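Local coordinates for protein halogenase (Chondromyces crocatus, PDB 3E1T) that binds flavin-adenine dinucleotide and acts as a flavin-dependent halogenase, probably installing the chlorine atom of the myxobacterial metabolite chondrochloren, at residues D257-P260 and I261-E264; T385-R388 and A389-F393; V394-A398 and G399-L403; T466-I469 and T470-H474. All coordinates share one frame; numbering follows the deposited sequence.

The four contacts are local, at helix starts and one helix end, met in the order 1, 2, 3, 4 along the chain. Contact 1 opens helix 260-266, which rests on strands 210-215 and 218-224 of the large mixed sheet; its Ile262 side chain is about 14 Å from the bound FAD. Contacts 2 and 3 share helix 386-397, at its start and its end, their centres 12 Å apart. Contact 4 begins helix 467-477, the next modelled helix; its centre is 24 Å from that of contact 2. The centre of contact 1 is 39 to 45 Å from the centres of the others. Contacts 1 and 4 are partly buried against the halogenase body; 2 and 3 lie at its surface.

Contact 1 (D257-P260 and I261-E264); sequences DRCP and IIKE
Lys263 and Ile262 turn back onto the residues that start their helix, and backbone bonds, an apolar patch and a distant charge pair join the two halves. The backbone comes first. Cys259, at the N-cap position, gives its carbonyl to the first turn: Lys263 N donates to Cys259 O at 2.8 Å, almost straight at 171°. One residue on, Glu264 N reaches Pro260 O at 2.9 Å. Pro260, in the first turn, has no N-H to offer, which suits a place where a backbone N-H has no helical carbonyl before it to bond.

The apolar part centres on sulfur. With SG anti to its backbone N (chi1 -178°), Cys259 lays its thiol alongside the CG1 branch of Ile262, SG to CG1 being 3.5 Å. The methyl Ile261 CG2 is less close, 4.1 Å from Cys259 SG.

Charge supplies the outermost link. The Lys263 chain runs back over the Asp257 backbone, its CD 3.4 Å from Asp257 O, before bending at its last torsion. Its ammonium then faces the carboxylate in a long salt bridge, Lys263 NZ to Asp257 OD1 4.0 Å. At this exposed place the pair probably adds a loose electrostatic tie. Glu264 directs its charge to Lys200 instead.

The turn joins helix 248-257 to helix 260-266 and lies against the large mixed sheet. Cys259 and Ile261 touch Ala213 of strand 210-215, while Cys259 and Ile262 meet Phe220 of strand 218-224, which places the Cys259 side chain between the helix start and the sheet.

Contact 2 (T385-R388 and A389-F393); sequences TEER and ANEAF
The first turns of helix 386-397 hold this contact, with Thr385 at the N-cap position and Asn390 folding its amide back over the turn before it. Asn390 grips one carbonyl twice. Its backbone N donates to Glu386 O at 3.1 Å, and its side-chain ND2 reaches that same Glu386 O at 2.9 Å. The two donors come from opposite faces of the carbonyl plane, ND2 standing 41° out of it. The side-chain bond is bent at the hydrogen, and Glu386 O also lies tilted from the plane of the Asn390 amide. A first torsion of -91°, well away from a staggered value, swings the amide back to this position. The second bond gives the Glu386 carbonyl an additional donor near the helix start and probably limits rotation of the amide.

Glu387 and Glu391 lie one turn apart and approach at a slant. The carboxylate oxygen OE2 of Glu391 rests beside the methylene CG of Glu387 at 3.5 Å. Their acid groups are turned 46° against each other, and the two OE2 atoms of Glu387 and Glu391 stand 4.2 Å apart. Two like charges this close would probably repel if both acids are ionised, though their exposed setting should allow solvent to screen them.

Ordinary backbone bonds carry the rest: Ala389 N to Thr385 O, 2.9 Å, and Glu391 N to Glu387 O, 2.8 Å, with Ala392 N donating to Arg388 O. The repeated i to i+4 ladder is that of an alpha-helical N-terminus, supplemented by an asparagine side chain bonded to the carbonyl four residues earlier.

Contact 3 (V394-A398 and G399-L403); sequences VRLIA and GRSNL
A positive phi at Gly399 (91°) turns the chain out of helix 386-397 and brings the amide of Arg400 back to the carbonyl of Arg395, while a chi1 of 48° sets the Ser401 hydroxyl between its own backbone N and carbonyl carbon, within reach of a water beside Leu396. The result is a Schellman motif. Arg400 N donates to Arg395 O at 2.9 Å, spanning five residues, and Gly399 N donates to Leu396 O at 3.2 Å. This second amide stands 59° above the carbonyl plane of Leu396. A side chain at Gly399 would be jammed against Ala398 O, so this backbone geometry calls for the residue without one.

Leu396 O has a second partner. One water donates to Leu396 O at 2.7 Å and is also hydrogen-bonded to Ser401 OG at 2.5 Å, bridging the last helical turn to the chain beyond it. Beside this bridge Leu396 CD1 lies 3.9 Å from Ser401 OG.

Arg400 meets the helix end through its aliphatic part. Arg400 CB lies 3.5 Å from Arg395 O, and Arg400 CD is 4.2 Å from the methyl Ala398 CB. The guanidinium belongs to the following loop, where Arg400 NE donates to Phe408 O; Gln409 takes hold of the Arg400 carbonyl.

Carbonyls of the final turn, which lack further helical amides, are thus met by the returning chain and by water. The helix end is likely to be held mainly by polar bonds, since the apolar contacts between the two segments are few.

Contact 4 (T466-I469 and T470-H474); sequences TREI and TELQH
Thr470 grasps Thr466 O with two donors. Thr470 OG1 donates to Thr466 O at 2.7 Å, and the backbone N of Thr470 reaches the same Thr466 O at 3.3 Å. They approach from opposite faces of the carbonyl plane, OG1 standing 37° out of it. The hydroxyl is directed there by a chi1 of -47°, which keeps it beside the backbone N. An alanine here would lose the OG1 bond, and Thr466 O would probably be held less firmly by the longer amide bond alone.

Beyond this pair, Glu471 N donates to Arg467 O at 2.8 Å and Gln473 N to Ile469 O at 2.9 Å. The Leu472 side chain lies back along the preceding turn, Leu472 CD1 being 3.4 Å from Glu468 O. Ile469 and Gln473 run side by side in the same direction, Ile469 CG2 lying 4.1 Å from Gln473 CG. At the exposed side, CG of Glu471 sits by the edge of the Arg467 guanidinium.

Outer neighbours border these groups. Ile469 rests on Val182 of strand 181-183, Thr470 touches Phe461 and Phe465, and Gln473 bonds through NE2 to Arg352 O of helix 340-368, which probably fixes its amide. The whole is a helix N-terminus in which a threonine hydroxyl binds the carbonyl four residues back, a common intrahelical arrangement.

Contact 1 (D257-P260 and I261-E264)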
loop_
_atom_site.group_PDB
_atom_site.type_symbol
_atom_site.label_atom_id
_atom_site.label_comp_id
_atom_site.label_asym_id
_atom_site.label_seq_id
_atom_site.Cartn_x
_atom_site.Cartn_y
_atom_site.Cartn_z
ATOM N N ASP A 257 -16.843 14.923 14.103
ATOM C CA ASP A 257 -17.524 16.199 14.347
ATOM C C ASP A 257 -16.743 17.407 13.833
ATOM O O ASP A 257 -17.332 18.424 13.473
ATOM C CB ASP A 257 -17.819 16.376 15.838
ATOM C CG ASP A 257 -18.952 15.486 16.330
ATOM O OD1 ASP A 257 -19.547 14.725 15.521
ATOM O OD2 ASP A 257 -19.255 15.552 17.542
ATOM N N ARG A 258 -15.419 17.288 13.784
ATOM C CA ARG A 258 -14.551 18.416 13.424
ATOM C C ARG A 258 -14.231 18.486 11.932
ATOM O O ARG A 258 -13.475 19.350 11.484
ATOM C CB ARG A 258 -13.261 18.372 14.242
ATOM C CG ARG A 258 -13.454 18.630 15.728
ATOM C CD ARG A 258 -12.126 18.497 16.441
ATOM N NE ARG A 258 -11.152 19.439 15.903
ATOM C CZ ARG A 258 -9.831 19.323 16.022
ATOM N NH1 ARG A 258 -9.290 18.285 16.668
ATOM N NH2 ARG A 258 -9.049 20.255 15.495
ATOM N N CYS A 259 -14.814 17.581 11.160
ATOM C CA CYS A 259 -14.633 17.587 9.710
ATOM C C CYS A 259 -15.998 17.681 9.016
ATOM O O CYS A 259 -16.664 16.664 8.824
ATOM C CB CYS A 259 -13.874 16.334 9.255
ATOM S SG CYS A 259 -13.561 16.277 7.475
ATOM N N PRO A 260 -16.427 18.908 8.663
ATOM C CA PRO A 260 -17.752 19.164 8.070
ATOM C C PRO A 260 -18.310 18.095 7.115
ATOM O O PRO A 260 -19.378 17.533 7.398
ATOM C CB PRO A 260 -17.549 20.500 7.364
ATOM C CG PRO A 260 -16.632 21.224 8.281
ATOM C CD PRO A 260 -15.681 20.169 8.850
ATOM N N ILE A 261 -17.615 17.808 6.011
ATOM C CA ILE A 261 -18.125 16.823 5.049
ATOM C C ILE A 261 -18.346 15.436 5.666
ATOM O O ILE A 261 -19.346 14.777 5.371
ATOM C CB ILE A 261 -17.287 16.733 3.737
ATOM C CG1 ILE A 261 -17.936 15.746 2.754
ATOM C CG2 ILE A 261 -15.830 16.354 4.021
ATOM C CD1 ILE A 261 -17.609 16.009 1.287
ATOM N N ILE A 262 -17.431 15.015 6.538
ATOM C CA ILE A 262 -17.548 13.713 7.192
ATOM C C ILE A 262 -18.676 13.737 8.221
ATOM O O ILE A 262 -19.436 12.769 8.334
ATOM C CB ILE A 262 -16.209 13.261 7.856
ATOM C CG1 ILE A 262 -15.061 13.211 6.829
ATOM C CG2 ILE A 262 -16.379 11.928 8.603
ATOM C CD1 ILE A 262 -15.307 12.347 5.578
ATOM N N LYS A 263 -18.783 14.840 8.963
ATOM C CA LYS A 263 -19.890 15.021 9.914
ATOM C C LYS A 263 -21.248 14.860 9.225
ATOM O O LYS A 263 -22.122 14.126 9.707
ATOM C CB LYS A 263 -19.806 16.386 10.617
ATOM C CG LYS A 263 -20.904 16.592 11.679
ATOM C CD LYS A 263 -20.587 17.734 12.626
ATOM C CE LYS A 263 -21.811 18.137 13.469
ATOM N NZ LYS A 263 -22.502 16.984 14.137
ATOM N N GLU A 264 -21.416 15.522 8.086
ATOM C CA GLU A 264 -22.686 15.442 7.368
ATOM C C GLU A 264 -22.930 14.069 6.723
ATOM O O GLU A 264 -24.039 13.530 6.805
ATOM C CB GLU A 264 -22.864 16.608 6.383
ATOM C CG GLU A 264 -22.121 16.507 5.076
ATOM C CD GLU A 264 -22.887 17.170 3.931
ATOM O OE1 GLU A 264 -22.495 18.283 3.515
ATOM O OE2 GLU A 264 -23.883 16.580 3.451
#

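Contact 2 (T385-R388 and A389-F393)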
loop_
_atom_site.group_PDB
_atom_site.type_symbol
_atom_site.label_atom_id
_atom_site.label_comp_id
_atom_site.label_asym_id
_atom_site.label_seq_id
_atom_site.Cartn_x
_atom_site.Cartn_y
_atom_site.Cartn_z
ATOM N N THR A 385 14.741 25.479 1.265
ATOM C CA THR A 385 16.002 26.220 1.445
ATOM C C THR A 385 16.627 26.587 0.094
ATOM O O THR A 385 16.752 27.770 -0.235
ATOM C CB THR A 385 17.044 25.463 2.323
ATOM O OG1 THR A 385 16.419 24.985 3.520
ATOM C CG2 THR A 385 18.217 26.379 2.691
ATOM N N GLU A 386 16.999 25.568 -0.681
ATOM C CA GLU A 386 17.702 25.754 -1.950
ATOM C C GLU A 386 16.831 26.443 -3.002
ATOM O O GLU A 386 17.344 27.186 -3.844
ATOM C CB GLU A 386 18.233 24.414 -2.476
ATOM C CG GLU A 386 19.347 24.530 -3.520
ATOM C CD GLU A 386 20.729 24.771 -2.916
ATOM O OE1 GLU A 386 20.833 25.000 -1.687
ATOM O OE2 GLU A 386 21.720 24.732 -3.680
ATOM N N GLU A 387 15.522 26.200 -2.956
ATOM C CA GLU A 387 14.599 26.911 -3.837
ATOM C C GLU A 387 14.479 28.378 -3.415
ATOM O O GLU A 387 14.368 29.264 -4.262
ATOM C CB GLU A 387 13.222 26.235 -3.882
ATOM C CG GLU A 387 12.298 26.804 -4.960
ATOM C CD GLU A 387 11.041 25.981 -5.181
ATOM O OE1 GLU A 387 10.721 25.710 -6.362
ATOM O OE2 GLU A 387 10.372 25.607 -4.187
ATOM N N ARG A 388 14.520 28.621 -2.109
ATOM C CA ARG A 388 14.428 29.970 -1.560
ATOM C C ARG A 388 15.671 30.797 -1.876
ATOM O O ARG A 388 15.577 32.009 -2.097
ATOM C CB ARG A 388 14.179 29.922 -0.049
ATOM C CG ARG A 388 12.908 29.168 0.336
ATOM C CD ARG A 388 12.580 29.298 1.819
ATOM N NE ARG A 388 13.664 28.826 2.683
ATOM C CZ ARG A 388 13.504 28.441 3.948
ATOM N NH1 ARG A 388 12.295 28.455 4.503
ATOM N NH2 ARG A 388 14.552 28.029 4.655
ATOM N N ALA A 389 16.830 30.139 -1.886
ATOM C CA ALA A 389 18.073 30.756 -2.336
ATOM C C ALA A 389 17.960 31.112 -3.818
ATOM O O ALA A 389 18.302 32.222 -4.221
ATOM C CB ALA A 389 19.251 29.825 -2.093
ATOM N N ASN A 390 17.467 30.166 -4.615
ATOM C CA ASN A 390 17.210 30.379 -6.043
ATOM C C ASN A 390 16.246 31.532 -6.335
ATOM O O ASN A 390 16.471 32.307 -7.264
ATOM C CB ASN A 390 16.691 29.091 -6.698
ATOM C CG ASN A 390 17.806 28.222 -7.256
ATOM O OD1 ASN A 390 18.454 28.575 -8.248
ATOM N ND2 ASN A 390 18.024 27.067 -6.634
ATOM N N GLU A 391 15.177 31.633 -5.545
ATOM C CA GLU A 391 14.160 32.677 -5.727
ATOM C C GLU A 391 14.721 34.063 -5.425
ATOM O O GLU A 391 14.369 35.035 -6.095
ATOM C CB GLU A 391 12.931 32.425 -4.843
ATOM C CG GLU A 391 11.991 31.313 -5.318
ATOM C CD GLU A 391 10.955 30.917 -4.256
ATOM O OE1 GLU A 391 10.614 31.765 -3.394
ATOM O OE2 GLU A 391 10.475 29.758 -4.286
ATOM N N ALA A 392 15.572 34.143 -4.401
ATOM C CA ALA A 392 16.229 35.392 -4.024
ATOM C C ALA A 392 17.218 35.828 -5.114
ATOM O O ALA A 392 17.310 37.010 -5.445
ATOM C CB ALA A 392 16.926 35.245 -2.683
ATOM N N PHE A 393 17.942 34.864 -5.674
ATOM C CA PHE A 393 18.849 35.124 -6.781
ATOM C C PHE A 393 18.075 35.725 -7.943
ATOM O O PHE A 393 18.481 36.732 -8.513
ATOM C CB PHE A 393 19.558 33.833 -7.208
ATOM C CG PHE A 393 20.099 33.863 -8.619
ATOM C CD1 PHE A 393 21.153 34.708 -8.965
ATOM C CD2 PHE A 393 19.563 33.032 -9.596
ATOM C CE1 PHE A 393 21.649 34.734 -10.268
ATOM C CE2 PHE A 393 20.058 33.050 -10.902
ATOM C CZ PHE A 393 21.101 33.898 -11.236
#

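Contact 3 (V394-A398 and G399-L403)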
loop_
_atom_site.group_PDB
_atom_site.type_symbol
_atom_site.label_atom_id
_atom_site.label_comp_id
_atom_site.label_asym_id
_atom_site.label_seq_id
_atom_site.Cartn_x
_atom_site.Cartn_y
_atom_site.Cartn_z
ATOM N N VAL A 394 16.947 35.102 -8.265
ATOM C CA VAL A 394 16.161 35.459 -9.429
ATOM C C VAL A 394 15.454 36.807 -9.233
ATOM O O VAL A 394 15.313 37.586 -10.179
ATOM C CB VAL A 394 15.164 34.328 -9.783
ATOM C CG1 VAL A 394 14.102 34.824 -10.726
ATOM C CG2 VAL A 394 15.897 33.131 -10.385
ATOM N N ARG A 395 15.016 37.081 -8.009
ATOM C CA ARG A 395 14.474 38.402 -7.696
ATOM C C ARG A 395 15.525 39.492 -7.937
ATOM O O ARG A 395 15.244 40.485 -8.597
ATOM C CB ARG A 395 13.948 38.464 -6.267
ATOM C CG ARG A 395 12.531 37.915 -6.112
ATOM C CD ARG A 395 11.853 38.419 -4.840
ATOM N NE ARG A 395 12.687 38.230 -3.652
ATOM C CZ ARG A 395 12.795 37.089 -2.974
ATOM N NH1 ARG A 395 12.127 36.006 -3.362
ATOM N NH2 ARG A 395 13.585 37.025 -1.908
ATOM N N LEU A 396 16.730 39.279 -7.420
ATOM C CA LEU A 396 17.833 40.222 -7.592
ATOM C C LEU A 396 18.093 40.559 -9.052
ATOM O O LEU A 396 18.122 41.732 -9.418
ATOM C CB LEU A 396 19.114 39.689 -6.940
ATOM C CG LEU A 396 20.414 40.488 -7.153
ATOM C CD1 LEU A 396 20.331 41.846 -6.492
ATOM C CD2 LEU A 396 21.589 39.714 -6.594
ATOM N N ILE A 397 18.253 39.535 -9.891
ATOM C CA ILE A 397 18.659 39.752 -11.285
ATOM C C ILE A 397 17.507 40.092 -12.252
ATOM O O ILE A 397 17.736 40.304 -13.450
ATOM C CB ILE A 397 19.564 38.606 -11.815
ATOM C CG1 ILE A 397 18.879 37.242 -11.713
ATOM C CG2 ILE A 397 20.860 38.575 -11.052
ATOM C CD1 ILE A 397 18.023 36.908 -12.871
ATOM N N ALA A 398 16.287 40.126 -11.718
ATOM C CA ALA A 398 15.117 40.667 -12.415
ATOM C C ALA A 398 14.864 42.154 -12.093
ATOM O O ALA A 398 13.970 42.783 -12.671
ATOM C CB ALA A 398 13.871 39.840 -12.084
ATOM N N GLY A 399 15.643 42.700 -11.166
ATOM C CA GLY A 399 15.503 44.088 -10.756
ATOM C C GLY A 399 14.546 44.256 -9.590
ATOM O O GLY A 399 14.094 45.368 -9.311
ATOM N N ARG A 400 14.275 43.160 -8.884
ATOM C CA ARG A 400 13.155 43.101 -7.932
ATOM C C ARG A 400 13.574 42.823 -6.493
ATOM O O ARG A 400 12.738 42.421 -5.664
ATOM C CB ARG A 400 12.135 42.049 -8.387
ATOM C CG ARG A 400 11.453 42.342 -9.722
ATOM C CD ARG A 400 10.458 41.246 -10.084
ATOM N NE ARG A 400 9.482 41.044 -9.016
ATOM C CZ ARG A 400 8.978 39.866 -8.658
ATOM N NH1 ARG A 400 9.352 38.750 -9.282
ATOM N NH2 ARG A 400 8.099 39.803 -7.662
ATOM N N SER A 401 14.852 43.044 -6.182
ATOM C CA SER A 401 15.346 42.843 -4.821
ATOM C C SER A 401 14.675 43.746 -3.782
ATOM O O SER A 401 14.624 43.397 -2.602
ATOM C CB SER A 401 16.871 42.972 -4.754
ATOM O OG SER A 401 17.307 44.130 -5.427
ATOM N N ASN A 402 14.143 44.888 -4.208
ATOM C CA ASN A 402 13.440 45.764 -3.267
ATOM C C ASN A 402 11.991 45.336 -3.058
ATOM O O ASN A 402 11.116 45.699 -3.840
ATOM C CB ASN A 402 13.517 47.239 -3.680
ATOM C CG ASN A 402 12.942 48.178 -2.616
ATOM O OD1 ASN A 402 12.590 47.757 -1.510
ATOM N ND2 ASN A 402 12.852 49.462 -2.950
ATOM N N LEU A 403 11.757 44.581 -1.987
ATOM C CA LEU A 403 10.427 44.061 -1.651
ATOM C C LEU A 403 9.442 45.142 -1.203
ATOM O O LEU A 403 8.230 44.904 -1.146
ATOM C CB LEU A 403 10.533 42.969 -0.580
ATOM C CG LEU A 403 10.761 41.539 -1.092
ATOM C CD1 LEU A 403 11.224 40.613 0.037
ATOM C CD2 LEU A 403 9.502 41.005 -1.757
HETATM O O HOH W 1 17.201 43.791 -7.920
#

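Contact 4 (T466-I469 and T470-H474)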
loop_
_atom_site.group_PDB
_atom_site.type_symbol
_atom_site.label_atom_id
_atom_site.label_comp_id
_atom_site.label_asym_id
_atom_site.label_seq_id
_atom_site.Cartn_x
_atom_site.Cartn_y
_atom_site.Cartn_z
ATOM N N THR A 466 16.723 8.801 6.055
ATOM C CA THR A 466 18.162 8.726 6.271
ATOM C C THR A 466 18.916 8.666 4.917
ATOM O O THR A 466 18.288 8.500 3.876
ATOM C CB THR A 466 18.455 7.489 7.131
ATOM O OG1 THR A 466 19.772 7.575 7.681
ATOM C CG2 THR A 466 18.326 6.215 6.305
ATOM N N ARG A 467 20.244 8.796 4.925
ATOM C CA ARG A 467 21.017 8.834 3.662
ATOM C C ARG A 467 21.007 7.522 2.876
ATOM O O ARG A 467 21.054 7.538 1.629
ATOM C CB ARG A 467 22.479 9.235 3.897
ATOM C CG ARG A 467 23.333 8.130 4.539
ATOM C CD ARG A 467 24.614 7.864 3.741
ATOM N NE ARG A 467 25.242 6.596 4.127
ATOM C CZ ARG A 467 25.210 5.475 3.400
ATOM N NH1 ARG A 467 24.583 5.443 2.226
ATOM N NH2 ARG A 467 25.815 4.381 3.846
ATOM N N GLU A 468 20.995 6.404 3.607
ATOM C CA GLU A 468 21.061 5.069 3.006
ATOM C C GLU A 468 19.849 4.788 2.119
ATOM O O GLU A 468 20.013 4.389 0.972
ATOM C CB GLU A 468 21.231 3.975 4.073
ATOM C CG GLU A 468 21.512 2.577 3.483
ATOM C CD GLU A 468 21.941 1.537 4.528
ATOM O OE1 GLU A 468 21.717 1.759 5.741
ATOM O OE2 GLU A 468 22.511 0.490 4.127
ATOM N N ILE A 469 18.643 5.014 2.638
ATOM C CA ILE A 469 17.438 4.887 1.814
ATOM C C ILE A 469 17.460 5.884 0.641
ATOM O O ILE A 469 17.165 5.520 -0.498
ATOM C CB ILE A 469 16.154 5.036 2.651
ATOM C CG1 ILE A 469 16.077 3.929 3.718
ATOM C CG2 ILE A 469 14.911 5.069 1.746
ATOM C CD1 ILE A 469 15.934 2.492 3.165
ATOM N N THR A 470 17.841 7.135 0.913
ATOM C CA THR A 470 17.859 8.167 -0.129
ATOM C C THR A 470 18.768 7.776 -1.294
ATOM O O THR A 470 18.401 7.942 -2.461
ATOM C CB THR A 470 18.265 9.560 0.440
ATOM O OG1 THR A 470 17.517 9.834 1.637
ATOM C CG2 THR A 470 17.978 10.652 -0.573
ATOM N N GLU A 471 19.947 7.251 -0.975
ATOM C CA GLU A 471 20.910 6.847 -1.995
ATOM C C GLU A 471 20.422 5.679 -2.839
ATOM O O GLU A 471 20.493 5.732 -4.069
ATOM C CB GLU A 471 22.285 6.550 -1.383
ATOM C CG GLU A 471 23.138 7.805 -1.197
ATOM C CD GLU A 471 23.322 8.610 -2.493
ATOM O OE1 GLU A 471 23.071 9.837 -2.471
ATOM O OE2 GLU A 471 23.707 8.014 -3.531
ATOM N N LEU A 472 19.900 4.645 -2.175
ATOM C CA LEU A 472 19.259 3.517 -2.868
ATOM C C LEU A 472 18.146 3.971 -3.788
ATOM O O LEU A 472 18.035 3.499 -4.917
ATOM C CB LEU A 472 18.702 2.506 -1.863
ATOM C CG LEU A 472 19.779 1.791 -1.042
ATOM C CD1 LEU A 472 19.178 1.159 0.206
ATOM C CD2 LEU A 472 20.515 0.770 -1.896
ATOM N N GLN A 473 17.317 4.895 -3.304
ATOM C CA GLN A 473 16.217 5.408 -4.112
ATOM C C GLN A 473 16.741 6.236 -5.283
ATOM O O GLN A 473 16.197 6.160 -6.375
ATOM C CB GLN A 473 15.238 6.230 -3.266
ATOM C CG GLN A 473 14.388 5.390 -2.290
ATOM C CD GLN A 473 13.524 4.380 -2.999
ATOM O OE1 GLN A 473 13.692 3.176 -2.812
ATOM N NE2 GLN A 473 12.589 4.860 -3.829
ATOM N N HIS A 474 17.793 7.018 -5.048
ATOM C CA HIS A 474 18.385 7.833 -6.114
ATOM C C HIS A 474 18.932 6.936 -7.216
ATOM O O HIS A 474 18.658 7.168 -8.376
ATOM C CB HIS A 474 19.479 8.774 -5.593
ATOM C CG HIS A 474 19.954 9.764 -6.618
ATOM N ND1 HIS A 474 20.825 9.426 -7.632
ATOM C CD2 HIS A 474 19.655 11.073 -6.802
ATOM C CE1 HIS A 474 21.052 10.485 -8.391
ATOM N NE2 HIS A 474 20.354 11.498 -7.910
#